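Local coordinates for putative iron-uptake ABC transport system,periplasmic iron-binding protein (Campylobacter jejuni, PDB 3E13), which binds ferric iron and probably hands it from the periplasm to an ABC transporter for uptake into the cell, at residues L148-A153 and N304-A308; M119-E123 and P224-G230; I6-R10 and L40-L44; F130-M136 and V167-T173. All coordinates share one frame; numbering follows the deposited sequence.

Interaction 1 (L148-A153 and N304-A308); sequences LASIIA and NIKEA
I152, N304 and A308 carry a helix-helix contact in which helix 142-155 of this periplasmic solute-binding fold lies against the first turn of helix 305-315. No hydrogen bond crosses between the segments. The backbones come close at A149, whose CA is 5.0 Å from N304 CA. I152 sends its two branches to different neighbours. Its CG1 stands beside the backbone N (chi1 -62°), which carries CD1 onto the start of the other helix, 3.6 Å from the backbone N of A308. CG2 points instead to two side-chain oxygens: N304 OD1 lies 3.5 Å from I152 CG2, and E307 reaches its extended chain across until OE1 is 3.6 Å from the same methyl. A308 fits its own methyl against the backbone of helix 142-155, CB 3.8 Å from A149 N. L148 flanks it there, its CD2 3.4 Å from A308 O. A160 and W163 of helix 157-170 pack on L148, so the contact is buried among several helices. Helix 142-155 also bears the iron ligand Y143, about 10 Å from I305 between side chains. N304 occupies the N-cap position, but its amide makes no capping bond; its side chain runs alongside that of I152, pointing the other way, and ND2, weakly hydrogen-bonded to I301 O, ends 3.5 Å from A153 CB.

Interaction 2 (M119-E123 and P224-G230); sequences MKNYE and PNQDNRG
Two irregular loops are clasped here, K120 and Y122 meeting P224 and N225 where the chain after strand 97-109 meets the link between strands 219-222 and 233-241. The clasp uses both backbone and side chain of N225. Its N donates a nearly straight bond to K120 O, 2.8 Å long. Its OD1 accepts from Y122 N at 2.9 Å, the donor tilted 18° from the amide's carbonyl plane. Water extends the grip at both ends: one molecule joins K120 O to Q226 N, another joins E123 N to N225 ND2. P224 lies over one face of the Y122 ring, its CB 3.6 Å from the ring centroid, while CG reaches Y122 CE2 at 3.5 Å. The phenol is fixed at its far end as well, because Y122 OH is hydrogen-bonded to R104 O and H232 N. The guanidinium of R229 lays one face over N225 ND2 and forms a salt bridge with D155 through NH1. G230 N binds N225 O from one face of its plane and N228 N from the other, the latter closing a type I beta turn from N225 to N228 beside a proline-aromatic CH-pi contact.

Interaction 3 (I6-R10 and L40-L44); sequences IYSAR and LIKRL
One face of the R43 guanidinium looks onto the phenol end of Y7, with Y7 CZ over it, but the two planes are 52° apart and do not stack. R43 NE is 3.7 Å from Y7 CZ, and the arginine chain crosses the tyrosine at about a right angle. L40 CD2, R43 NE and L44 CD2 all approach the Y7 ring obliquely. L44 comes alongside the ring, headed the opposite way, and brings CD2 to 3.7 Å from Y7 CD2, while L40 CD2 sits 4.1 Å from Y7 CB at the root of the side chain. The polar ends are held from beyond the two segments by E47, one turn further along the helix: Y7 OH is hydrogen-bonded to its OE1, and R43 NE forms a salt bridge with its OE2. R43 reaches this place because its CG is anti to the backbone N (chi1 -179°) and the chain stays extended to NE. Deeper in, L40 inserts CD1 against the strand's end, 3.4 Å from S8 C and 4.1 Å from A9 CB. S8 itself turns away from the helix, and its OG accepts from R10 N at 3.0 Å in an ST turn that ends the strand just before the iron ligands H11 and Y12. Strand 3-8 pairs in parallel with 29-34 and with 55-58, and helix 37-47 connects those two neighbours across it, so Y7 and L40 pack strand 3-8 against the helix of the beta-alpha-beta crossover that passes over it.

Interaction 4 (F130-M136 and V167-T173); sequences FKGEIVM and VLENLAT
K131 and E169 both place CG anti to the backbone N (chi1 -172° and 173°) and run on extended, so that their ends meet at the surface, K131 NZ 2.9 Å from E169 OE2. This salt bridge uses the anti lone pair of OE2, the one turned away from the other carboxylate oxygen. N170 instead has CG beside its backbone N (chi1 -74°), which lays its amide across the backbone of K131 at about a right angle to the lysine chain. The backbone O of N170 accepts from G132 N at 2.9 Å. G132 takes a positive phi in the type II beta turn from F130 to E133, which delivers the chain into strand 134-135. That short strand pairs in parallel with strand 193-197 in the sheet, and its other side meets the chain leaving helix 157-170 in a single beta bridge between I134 and L171. A172 N donates to I134 O at 2.8 Å, and L171 CA makes a CA-H...O contact with the same oxygen at 3.3 Å. A172 CB then touches G132 O on one hand and V135 CG1 on the other, 4.0 Å from the latter. L171 brings CD2 to 3.9 Å from M136 N, while M136 CE reaches V167 CG1. Where the two chains diverge, a water accepts from M136 N and donates to T173 O, the water oxygen 2.9 Å from that atom.

How the interactions relate
Along the chain interaction 3 comes first and closes before the others open. Interaction 2 spans 119-230, enclosing interaction 4, while interaction 1 crosses both and reaches helix 305-315. Interactions 2 and 4 touch, M119 CE lying 3.6 Å from F130 CG, and interactions 1 and 2 meet where I151 packs on R229. Helices 142-155 and 157-170 are consecutive and join interaction 1 to interaction 4, whose centres are about 20 Å apart. Interaction 3 lies on the opposite side of the chain's centre from interaction 2, about 33 Å between centres, yet shares the sheet with interaction 4. The iron is bound by H11 and Y12, just after interaction 3, Y143 of helix 142-155, Y199 and Y200.

Interaction 1 (L148-A153 and N304-A308)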
loop_
_atom_site.group_PDB
_atom_site.type_symbol
_atom_site.label_atom_id
_atom_site.label_comp_id
_atom_site.label_asym_id
_atom_site.label_seq_id
_atom_site.Cartn_x
_atom_site.Cartn_y
_atom_site.Cartn_z
ATOM N N LEU A 148 4.764 7.218 -8.018
ATOM C CA LEU A 148 5.040 8.150 -9.082
ATOM C C LEU A 148 3.996 9.265 -9.129
ATOM O O LEU A 148 4.321 10.430 -9.341
ATOM C CB LEU A 148 5.080 7.438 -10.427
ATOM C CG LEU A 148 5.431 8.365 -11.594
ATOM C CD1 LEU A 148 6.762 8.994 -11.438
ATOM C CD2 LEU A 148 5.406 7.551 -12.893
ATOM N N ALA A 149 2.745 8.913 -8.914
ATOM C CA ALA A 149 1.672 9.906 -8.809
ATOM C C ALA A 149 1.974 10.944 -7.723
ATOM O O ALA A 149 1.708 12.122 -7.910
ATOM C CB ALA A 149 0.352 9.240 -8.572
ATOM N N SER A 150 2.539 10.491 -6.613
ATOM C CA SER A 150 2.935 11.432 -5.544
ATOM C C SER A 150 4.042 12.375 -5.960
ATOM O O SER A 150 4.090 13.540 -5.504
ATOM C CB SER A 150 3.325 10.705 -4.242
ATOM O OG SER A 150 4.604 10.150 -4.237
ATOM N N ILE A 151 4.974 11.885 -6.768
ATOM C CA ILE A 151 6.050 12.732 -7.308
ATOM C C ILE A 151 5.490 13.777 -8.292
ATOM O O ILE A 151 5.909 14.945 -8.306
ATOM C CB ILE A 151 7.126 11.846 -7.905
ATOM C CG1 ILE A 151 7.800 11.046 -6.785
ATOM C CG2 ILE A 151 8.167 12.660 -8.620
ATOM C CD1 ILE A 151 8.724 9.898 -7.303
ATOM N N ILE A 152 4.553 13.364 -9.163
ATOM C CA ILE A 152 3.854 14.312 -10.012
ATOM C C ILE A 152 3.203 15.382 -9.149
ATOM O O ILE A 152 3.314 16.582 -9.399
ATOM C CB ILE A 152 2.803 13.660 -10.928
ATOM C CG1 ILE A 152 3.438 12.666 -11.889
ATOM C CG2 ILE A 152 2.060 14.743 -11.681
ATOM C CD1 ILE A 152 2.428 11.739 -12.585
ATOM N N ALA A 153 2.475 14.950 -8.137
ATOM C CA ALA A 153 1.723 15.886 -7.327
ATOM C C ALA A 153 2.648 16.885 -6.594
ATOM O O ALA A 153 2.304 18.080 -6.466
ATOM C CB ALA A 153 0.843 15.145 -6.336
ATOM N N ASN A 304 -3.456 12.051 -9.806
ATOM C CA ASN A 304 -2.419 11.985 -10.807
ATOM C C ASN A 304 -2.119 10.586 -11.332
ATOM O O ASN A 304 -1.101 10.362 -12.005
ATOM C CB ASN A 304 -1.164 12.602 -10.228
ATOM C CG ASN A 304 -1.366 14.077 -9.896
ATOM O OD1 ASN A 304 -1.300 14.919 -10.779
ATOM N ND2 ASN A 304 -1.651 14.397 -8.628
ATOM N N ILE A 305 -3.018 9.655 -11.065
ATOM C CA ILE A 305 -2.745 8.275 -11.383
ATOM C C ILE A 305 -2.708 8.012 -12.891
ATOM O O ILE A 305 -1.863 7.243 -13.341
ATOM C CB ILE A 305 -3.710 7.278 -10.655
ATOM C CG1 ILE A 305 -3.143 5.873 -10.655
ATOM C CG2 ILE A 305 -5.138 7.362 -11.201
ATOM C CD1 ILE A 305 -1.861 5.711 -9.793
ATOM N N LYS A 306 -3.598 8.642 -13.654
ATOM C CA LYS A 306 -3.624 8.376 -15.100
ATOM C C LYS A 306 -2.309 8.796 -15.748
ATOM O O LYS A 306 -1.771 8.098 -16.602
ATOM C CB LYS A 306 -4.801 9.091 -15.717
ATOM C CG LYS A 306 -6.137 8.526 -15.360
ATOM C CD LYS A 306 -7.228 9.441 -15.882
ATOM C CE LYS A 306 -8.606 9.192 -15.380
ATOM N NZ LYS A 306 -9.478 10.276 -16.076
ATOM N N GLU A 307 -1.800 9.959 -15.360
ATOM C CA GLU A 307 -0.566 10.479 -15.916
ATOM C C GLU A 307 0.645 9.645 -15.474
ATOM O O GLU A 307 1.562 9.410 -16.233
ATOM C CB GLU A 307 -0.391 11.952 -15.520
ATOM C CG GLU A 307 0.833 12.564 -16.196
ATOM C CD GLU A 307 0.923 14.062 -16.014
ATOM O OE1 GLU A 307 0.525 14.581 -14.958
ATOM O OE2 GLU A 307 1.379 14.761 -16.953
ATOM N N ALA A 308 0.637 9.149 -14.230
ATOM C CA ALA A 308 1.697 8.259 -13.773
ATOM C C ALA A 308 1.802 7.026 -14.654
ATOM O O ALA A 308 2.898 6.635 -15.018
ATOM C CB ALA A 308 1.422 7.825 -12.330
#

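Interaction 2 (M119-E123 and P224-G230)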
loop_
_atom_site.group_PDB
_atom_site.type_symbol
_atom_site.label_atom_id
_atom_site.label_comp_id
_atom_site.label_asym_id
_atom_site.label_seq_id
_atom_site.Cartn_x
_atom_site.Cartn_y
_atom_site.Cartn_z
ATOM N N MET A 119 21.676 9.049 -0.369
ATOM C CA MET A 119 20.405 8.439 -0.723
ATOM C C MET A 119 19.374 8.907 0.323
ATOM O O MET A 119 19.048 8.197 1.261
ATOM C CB MET A 119 20.539 6.924 -0.755
ATOM C CG MET A 119 19.231 6.170 -1.148
ATOM S SD MET A 119 18.586 6.594 -2.745
ATOM C CE MET A 119 19.642 5.598 -3.832
ATOM N N LYS A 120 18.938 10.142 0.180
ATOM C CA LYS A 120 18.121 10.816 1.181
ATOM C C LYS A 120 16.639 11.077 0.733
ATOM O O LYS A 120 15.759 11.027 1.546
ATOM C CB LYS A 120 18.775 12.158 1.553
ATOM C CG LYS A 120 20.101 12.044 2.279
ATOM C CD LYS A 120 19.878 11.793 3.727
ATOM C CE LYS A 120 21.188 11.541 4.501
ATOM N NZ LYS A 120 20.837 11.047 5.870
ATOM N N ASN A 121 16.419 11.315 -0.568
ATOM C CA ASN A 121 15.140 11.691 -1.130
ATOM C C ASN A 121 14.779 10.738 -2.262
ATOM O O ASN A 121 15.665 10.130 -2.830
ATOM C CB ASN A 121 15.260 13.101 -1.715
ATOM C CG ASN A 121 15.670 14.125 -0.653
ATOM O OD1 ASN A 121 15.060 14.199 0.407
ATOM N ND2 ASN A 121 16.732 14.901 -0.926
ATOM N N TYR A 122 13.505 10.658 -2.590
ATOM C CA TYR A 122 13.041 9.843 -3.744
ATOM C C TYR A 122 13.836 10.181 -4.964
ATOM O O TYR A 122 14.193 9.265 -5.710
ATOM C CB TYR A 122 11.521 9.921 -3.987
ATOM C CG TYR A 122 10.746 9.339 -2.828
ATOM C CD1 TYR A 122 10.084 10.159 -1.934
ATOM C CD2 TYR A 122 10.772 7.955 -2.562
ATOM C CE1 TYR A 122 9.405 9.630 -0.824
ATOM C CE2 TYR A 122 10.107 7.409 -1.460
ATOM C CZ TYR A 122 9.392 8.269 -0.606
ATOM O OH TYR A 122 8.823 7.764 0.503
ATOM N N GLU A 123 14.160 11.471 -5.148
ATOM C CA GLU A 123 14.852 11.960 -6.343
ATOM C C GLU A 123 16.183 11.246 -6.530
ATOM O O GLU A 123 16.625 10.966 -7.651
ATOM C CB GLU A 123 15.076 13.472 -6.200
ATOM C CG GLU A 123 16.080 14.050 -7.170
ATOM C CD GLU A 123 16.282 15.543 -6.963
ATOM O OE1 GLU A 123 16.088 16.043 -5.831
ATOM O OE2 GLU A 123 16.694 16.186 -7.951
ATOM N N PRO A 224 12.541 8.349 3.268
ATOM C CA PRO A 224 12.954 9.404 2.365
ATOM C C PRO A 224 12.377 10.770 2.714
ATOM O O PRO A 224 11.288 10.898 3.283
ATOM C CB PRO A 224 12.497 8.899 0.982
ATOM C CG PRO A 224 12.431 7.400 1.173
ATOM C CD PRO A 224 11.841 7.282 2.543
ATOM N N ASN A 225 13.145 11.760 2.332
ATOM C CA ASN A 225 12.752 13.166 2.317
ATOM C C ASN A 225 12.586 13.809 3.691
ATOM O O ASN A 225 11.764 14.714 3.855
ATOM C CB ASN A 225 11.515 13.367 1.433
ATOM C CG ASN A 225 11.794 13.099 -0.048
ATOM O OD1 ASN A 225 12.019 11.968 -0.430
ATOM N ND2 ASN A 225 11.754 14.158 -0.883
ATOM N N GLN A 226 13.306 13.302 4.673
ATOM C CA GLN A 226 13.232 13.831 6.033
ATOM C C GLN A 226 13.665 15.278 6.123
ATOM O O GLN A 226 13.211 15.988 7.030
ATOM C CB GLN A 226 14.033 12.975 6.998
ATOM C CG GLN A 226 13.498 11.576 7.216
ATOM C CD GLN A 226 12.071 11.560 7.576
ATOM O OE1 GLN A 226 11.726 11.952 8.716
ATOM N NE2 GLN A 226 11.182 11.173 6.618
ATOM N N ASP A 227 14.515 15.718 5.205
ATOM C CA ASP A 227 14.982 17.115 5.242
ATOM C C ASP A 227 13.980 18.077 4.630
ATOM O O ASP A 227 14.195 19.304 4.666
ATOM C CB ASP A 227 16.341 17.280 4.546
ATOM C CG ASP A 227 17.427 16.396 5.122
ATOM O OD1 ASP A 227 17.570 16.380 6.344
ATOM O OD2 ASP A 227 18.175 15.687 4.385
ATOM N N ASN A 228 12.874 17.557 4.066
ATOM C CA ASN A 228 11.947 18.416 3.355
ATOM C C ASN A 228 10.507 17.941 3.603
ATOM O O ASN A 228 10.027 18.049 4.724
ATOM C CB ASN A 228 12.363 18.589 1.877
ATOM C CG ASN A 228 12.756 17.277 1.193
ATOM O OD1 ASN A 228 13.962 16.911 1.080
ATOM N ND2 ASN A 228 11.759 16.621 0.652
ATOM N N ARG A 229 9.850 17.363 2.599
ATOM C CA ARG A 229 8.421 17.102 2.666
ATOM C C ARG A 229 7.991 15.862 3.444
ATOM O O ARG A 229 6.815 15.741 3.816
ATOM C CB ARG A 229 7.859 17.063 1.239
ATOM C CG ARG A 229 8.264 15.881 0.372
ATOM C CD ARG A 229 7.483 15.792 -0.888
ATOM N NE ARG A 229 7.786 14.658 -1.752
ATOM C CZ ARG A 229 8.477 14.683 -2.862
ATOM N NH1 ARG A 229 9.091 15.796 -3.258
ATOM N NH2 ARG A 229 8.542 13.584 -3.612
ATOM N N GLY A 230 8.932 14.957 3.723
ATOM C CA GLY A 230 8.658 13.702 4.401
ATOM C C GLY A 230 8.303 12.559 3.463
ATOM O O GLY A 230 8.201 12.694 2.224
HETATM O O HOH W 1 15.812 11.426 4.347
HETATM O O HOH W 2 12.604 13.718 -3.872
#

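Interaction 3 (I6-R10 and L40-L44)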
loop_
_atom_site.group_PDB
_atom_site.type_symbol
_atom_site.label_atom_id
_atom_site.label_comp_id
_atom_site.label_asym_id
_atom_site.label_seq_id
_atom_site.Cartn_x
_atom_site.Cartn_y
_atom_site.Cartn_z
ATOM N N ILE A 6 -16.511 -10.283 -0.778
ATOM C CA ILE A 6 -15.376 -9.371 -0.754
ATOM C C ILE A 6 -14.458 -9.647 -1.936
ATOM O O ILE A 6 -14.033 -10.783 -2.115
ATOM C CB ILE A 6 -14.593 -9.560 0.554
ATOM C CG1 ILE A 6 -15.508 -9.226 1.728
ATOM C CG2 ILE A 6 -13.293 -8.746 0.515
ATOM C CD1 ILE A 6 -14.842 -9.245 3.106
ATOM N N TYR A 7 -14.186 -8.613 -2.721
ATOM C CA TYR A 7 -13.156 -8.603 -3.747
ATOM C C TYR A 7 -11.966 -7.829 -3.147
ATOM O O TYR A 7 -12.090 -6.655 -2.880
ATOM C CB TYR A 7 -13.660 -7.865 -4.997
ATOM C CG TYR A 7 -14.569 -8.656 -5.932
ATOM C CD1 TYR A 7 -15.235 -9.780 -5.521
ATOM C CD2 TYR A 7 -14.844 -8.171 -7.177
ATOM C CE1 TYR A 7 -16.128 -10.484 -6.399
ATOM C CE2 TYR A 7 -15.705 -8.848 -8.058
ATOM C CZ TYR A 7 -16.357 -9.981 -7.654
ATOM O OH TYR A 7 -17.256 -10.606 -8.518
ATOM N N SER A 8 -10.841 -8.503 -2.958
ATOM C CA SER A 8 -9.698 -7.946 -2.257
ATOM C C SER A 8 -8.397 -8.028 -3.003
ATOM O O SER A 8 -8.011 -9.094 -3.483
ATOM C CB SER A 8 -9.528 -8.621 -0.909
ATOM O OG SER A 8 -8.348 -8.100 -0.268
ATOM N N ALA A 9 -7.726 -6.883 -3.113
ATOM C CA ALA A 9 -6.400 -6.799 -3.662
ATOM C C ALA A 9 -5.323 -6.759 -2.569
ATOM O O ALA A 9 -4.170 -6.565 -2.863
ATOM C CB ALA A 9 -6.273 -5.603 -4.621
ATOM N N ARG A 10 -5.731 -6.940 -1.314
ATOM C CA ARG A 10 -4.787 -7.251 -0.243
ATOM C C ARG A 10 -4.212 -8.664 -0.496
ATOM O O ARG A 10 -4.687 -9.399 -1.390
ATOM C CB ARG A 10 -5.436 -7.099 1.132
ATOM C CG ARG A 10 -5.555 -5.654 1.537
ATOM C CD ARG A 10 -6.244 -5.437 2.869
ATOM N NE ARG A 10 -5.587 -6.090 3.996
ATOM C CZ ARG A 10 -4.643 -5.494 4.802
ATOM N NH1 ARG A 10 -4.226 -4.242 4.600
ATOM N NH2 ARG A 10 -4.159 -6.191 5.837
ATOM N N LEU A 40 -9.451 -7.016 -10.558
ATOM C CA LEU A 40 -10.695 -6.792 -9.849
ATOM C C LEU A 40 -11.473 -5.594 -10.347
ATOM O O LEU A 40 -12.697 -5.637 -10.390
ATOM C CB LEU A 40 -10.423 -6.636 -8.343
ATOM C CG LEU A 40 -9.871 -7.878 -7.619
ATOM C CD1 LEU A 40 -9.544 -7.551 -6.181
ATOM C CD2 LEU A 40 -10.826 -9.033 -7.707
ATOM N N ILE A 41 -10.786 -4.499 -10.671
ATOM C CA ILE A 41 -11.463 -3.318 -11.193
ATOM C C ILE A 41 -12.080 -3.618 -12.572
ATOM O O ILE A 41 -13.197 -3.244 -12.816
ATOM C CB ILE A 41 -10.513 -2.147 -11.254
ATOM C CG1 ILE A 41 -10.173 -1.727 -9.821
ATOM C CG2 ILE A 41 -11.081 -1.015 -12.012
ATOM C CD1 ILE A 41 -9.035 -0.763 -9.724
ATOM N N LYS A 42 -11.343 -4.323 -13.396
ATOM C CA LYS A 42 -11.866 -4.711 -14.714
ATOM C C LYS A 42 -13.093 -5.600 -14.541
ATOM O O LYS A 42 -14.141 -5.417 -15.207
ATOM C CB LYS A 42 -10.785 -5.430 -15.499
ATOM C CG LYS A 42 -11.216 -5.864 -16.891
ATOM C CD LYS A 42 -10.008 -6.052 -17.835
ATOM C CE LYS A 42 -10.174 -5.189 -19.102
ATOM N NZ LYS A 42 -11.608 -5.097 -19.547
ATOM N N ARG A 43 -12.971 -6.564 -13.629
ATOM C CA ARG A 43 -14.077 -7.451 -13.330
ATOM C C ARG A 43 -15.300 -6.707 -12.802
ATOM O O ARG A 43 -16.441 -6.957 -13.206
ATOM C CB ARG A 43 -13.599 -8.475 -12.326
ATOM C CG ARG A 43 -14.547 -9.472 -11.896
ATOM C CD ARG A 43 -13.845 -10.656 -11.208
ATOM N NE ARG A 43 -14.829 -11.546 -10.648
ATOM C CZ ARG A 43 -14.563 -12.616 -9.928
ATOM N NH1 ARG A 43 -13.327 -12.960 -9.654
ATOM N NH2 ARG A 43 -15.558 -13.332 -9.486
ATOM N N LEU A 44 -15.104 -5.810 -11.827
ATOM C CA LEU A 44 -16.217 -5.010 -11.374
ATOM C C LEU A 44 -16.900 -4.197 -12.480
ATOM O O LEU A 44 -18.126 -4.036 -12.477
ATOM C CB LEU A 44 -15.772 -4.083 -10.246
ATOM C CG LEU A 44 -15.503 -4.759 -8.895
ATOM C CD1 LEU A 44 -14.712 -3.805 -7.976
ATOM C CD2 LEU A 44 -16.810 -5.173 -8.266
#

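Interaction 4 (F130-M136 and V167-T173)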
loop_
_atom_site.group_PDB
_atom_site.type_symbol
_atom_site.label_atom_id
_atom_site.label_comp_id
_atom_site.label_asym_id
_atom_site.label_seq_id
_atom_site.Cartn_x
_atom_site.Cartn_y
_atom_site.Cartn_z
ATOM N N PHE A 130 23.915 5.902 -8.697
ATOM C CA PHE A 130 23.318 4.663 -8.214
ATOM C C PHE A 130 22.954 3.698 -9.329
ATOM O O PHE A 130 22.236 2.716 -9.100
ATOM C CB PHE A 130 22.090 4.975 -7.335
ATOM C CG PHE A 130 22.424 5.811 -6.141
ATOM C CD1 PHE A 130 23.193 5.285 -5.125
ATOM C CD2 PHE A 130 22.051 7.142 -6.066
ATOM C CE1 PHE A 130 23.538 6.047 -3.993
ATOM C CE2 PHE A 130 22.385 7.894 -4.940
ATOM C CZ PHE A 130 23.107 7.337 -3.909
ATOM N N LYS A 131 23.488 3.917 -10.540
ATOM C CA LYS A 131 23.220 2.981 -11.637
ATOM C C LYS A 131 23.645 1.569 -11.263
ATOM O O LYS A 131 24.781 1.350 -10.792
ATOM C CB LYS A 131 23.933 3.419 -12.935
ATOM C CG LYS A 131 23.518 2.593 -14.134
ATOM C CD LYS A 131 23.976 3.189 -15.457
ATOM C CE LYS A 131 23.687 2.239 -16.640
ATOM N NZ LYS A 131 23.823 2.884 -18.021
ATOM N N GLY A 132 22.716 0.628 -11.442
ATOM C CA GLY A 132 22.921 -0.778 -11.155
ATOM C C GLY A 132 22.771 -1.159 -9.702
ATOM O O GLY A 132 23.024 -2.306 -9.327
ATOM N N GLU A 133 22.342 -0.204 -8.894
ATOM C CA GLU A 133 22.356 -0.385 -7.435
ATOM C C GLU A 133 20.959 -0.393 -6.808
ATOM O O GLU A 133 20.843 -0.643 -5.596
ATOM C CB GLU A 133 23.202 0.704 -6.765
ATOM C CG GLU A 133 24.698 0.614 -7.084
ATOM C CD GLU A 133 25.512 1.713 -6.393
ATOM O OE1 GLU A 133 26.773 1.707 -6.432
ATOM O OE2 GLU A 133 24.890 2.589 -5.770
ATOM N N ILE A 134 19.939 -0.188 -7.618
ATOM C CA ILE A 134 18.548 -0.050 -7.130
ATOM C C ILE A 134 17.718 -1.224 -7.603
ATOM O O ILE A 134 17.885 -1.678 -8.731
ATOM C CB ILE A 134 17.924 1.237 -7.692
ATOM C CG1 ILE A 134 18.826 2.447 -7.469
ATOM C CG2 ILE A 134 16.513 1.463 -7.127
ATOM C CD1 ILE A 134 19.075 2.724 -6.112
ATOM N N VAL A 135 16.766 -1.700 -6.786
ATOM C CA VAL A 135 15.722 -2.604 -7.257
ATOM C C VAL A 135 14.330 -2.059 -6.870
ATOM O O VAL A 135 14.143 -1.490 -5.789
ATOM C CB VAL A 135 15.894 -4.074 -6.746
ATOM C CG1 VAL A 135 17.082 -4.741 -7.457
ATOM C CG2 VAL A 135 16.138 -4.125 -5.248
ATOM N N MET A 136 13.372 -2.276 -7.757
ATOM C CA MET A 136 12.004 -1.887 -7.560
ATOM C C MET A 136 11.169 -2.838 -8.367
ATOM O O MET A 136 11.578 -3.261 -9.444
ATOM C CB MET A 136 11.762 -0.454 -8.023
ATOM C CG MET A 136 10.367 0.066 -7.656
ATOM S SD MET A 136 10.159 1.826 -8.052
ATOM C CE MET A 136 9.489 1.722 -9.669
ATOM N N VAL A 167 15.286 5.873 -12.676
ATOM C CA VAL A 167 15.031 4.643 -11.948
ATOM C C VAL A 167 15.125 3.425 -12.871
ATOM O O VAL A 167 15.830 2.451 -12.557
ATOM C CB VAL A 167 13.671 4.708 -11.252
ATOM C CG1 VAL A 167 13.251 3.336 -10.746
ATOM C CG2 VAL A 167 13.764 5.705 -10.064
ATOM N N LEU A 168 14.505 3.504 -14.039
ATOM C CA LEU A 168 14.549 2.412 -15.007
ATOM C C LEU A 168 15.997 2.119 -15.363
ATOM O O LEU A 168 16.427 0.954 -15.377
ATOM C CB LEU A 168 13.803 2.749 -16.267
ATOM C CG LEU A 168 13.711 1.629 -17.308
ATOM C CD1 LEU A 168 13.118 0.374 -16.712
ATOM C CD2 LEU A 168 12.871 2.152 -18.479
ATOM N N GLU A 169 16.754 3.157 -15.668
ATOM C CA GLU A 169 18.139 2.990 -16.092
ATOM C C GLU A 169 18.996 2.381 -14.992
ATOM O O GLU A 169 19.934 1.644 -15.277
ATOM C CB GLU A 169 18.733 4.329 -16.550
ATOM C CG GLU A 169 20.232 4.206 -16.829
ATOM C CD GLU A 169 20.808 5.286 -17.725
ATOM O OE1 GLU A 169 20.152 6.336 -17.944
ATOM O OE2 GLU A 169 21.956 5.055 -18.188
ATOM N N ASN A 170 18.671 2.703 -13.740
ATOM C CA ASN A 170 19.433 2.286 -12.581
ATOM C C ASN A 170 19.135 0.908 -12.040
ATOM O O ASN A 170 19.861 0.451 -11.186
ATOM C CB ASN A 170 19.200 3.288 -11.430
ATOM C CG ASN A 170 19.909 4.613 -11.615
ATOM O OD1 ASN A 170 19.705 5.557 -10.791
ATOM N ND2 ASN A 170 20.777 4.723 -12.626
ATOM N N LEU A 171 18.080 0.235 -12.491
ATOM C CA LEU A 171 17.721 -1.036 -11.916
ATOM C C LEU A 171 18.847 -2.041 -12.037
ATOM O O LEU A 171 19.446 -2.198 -13.095
ATOM C CB LEU A 171 16.464 -1.585 -12.550
ATOM C CG LEU A 171 15.191 -0.752 -12.424
ATOM C CD1 LEU A 171 14.121 -1.447 -13.095
ATOM C CD2 LEU A 171 14.896 -0.542 -10.929
ATOM N N ALA A 172 19.147 -2.723 -10.942
ATOM C CA ALA A 172 20.123 -3.807 -10.974
ATOM C C ALA A 172 19.644 -4.960 -11.855
ATOM O O ALA A 172 20.477 -5.644 -12.456
ATOM C CB ALA A 172 20.413 -4.311 -9.577
ATOM N N THR A 173 18.342 -5.206 -11.856
ATOM C CA THR A 173 17.682 -6.257 -12.631
ATOM C C THR A 173 16.333 -5.749 -13.087
ATOM O O THR A 173 15.763 -4.872 -12.472
ATOM C CB THR A 173 17.455 -7.570 -11.790
ATOM O OG1 THR A 173 16.473 -7.338 -10.750
ATOM C CG2 THR A 173 18.711 -8.044 -11.072
HETATM O O HOH W 3 14.232 -4.346 -10.092
#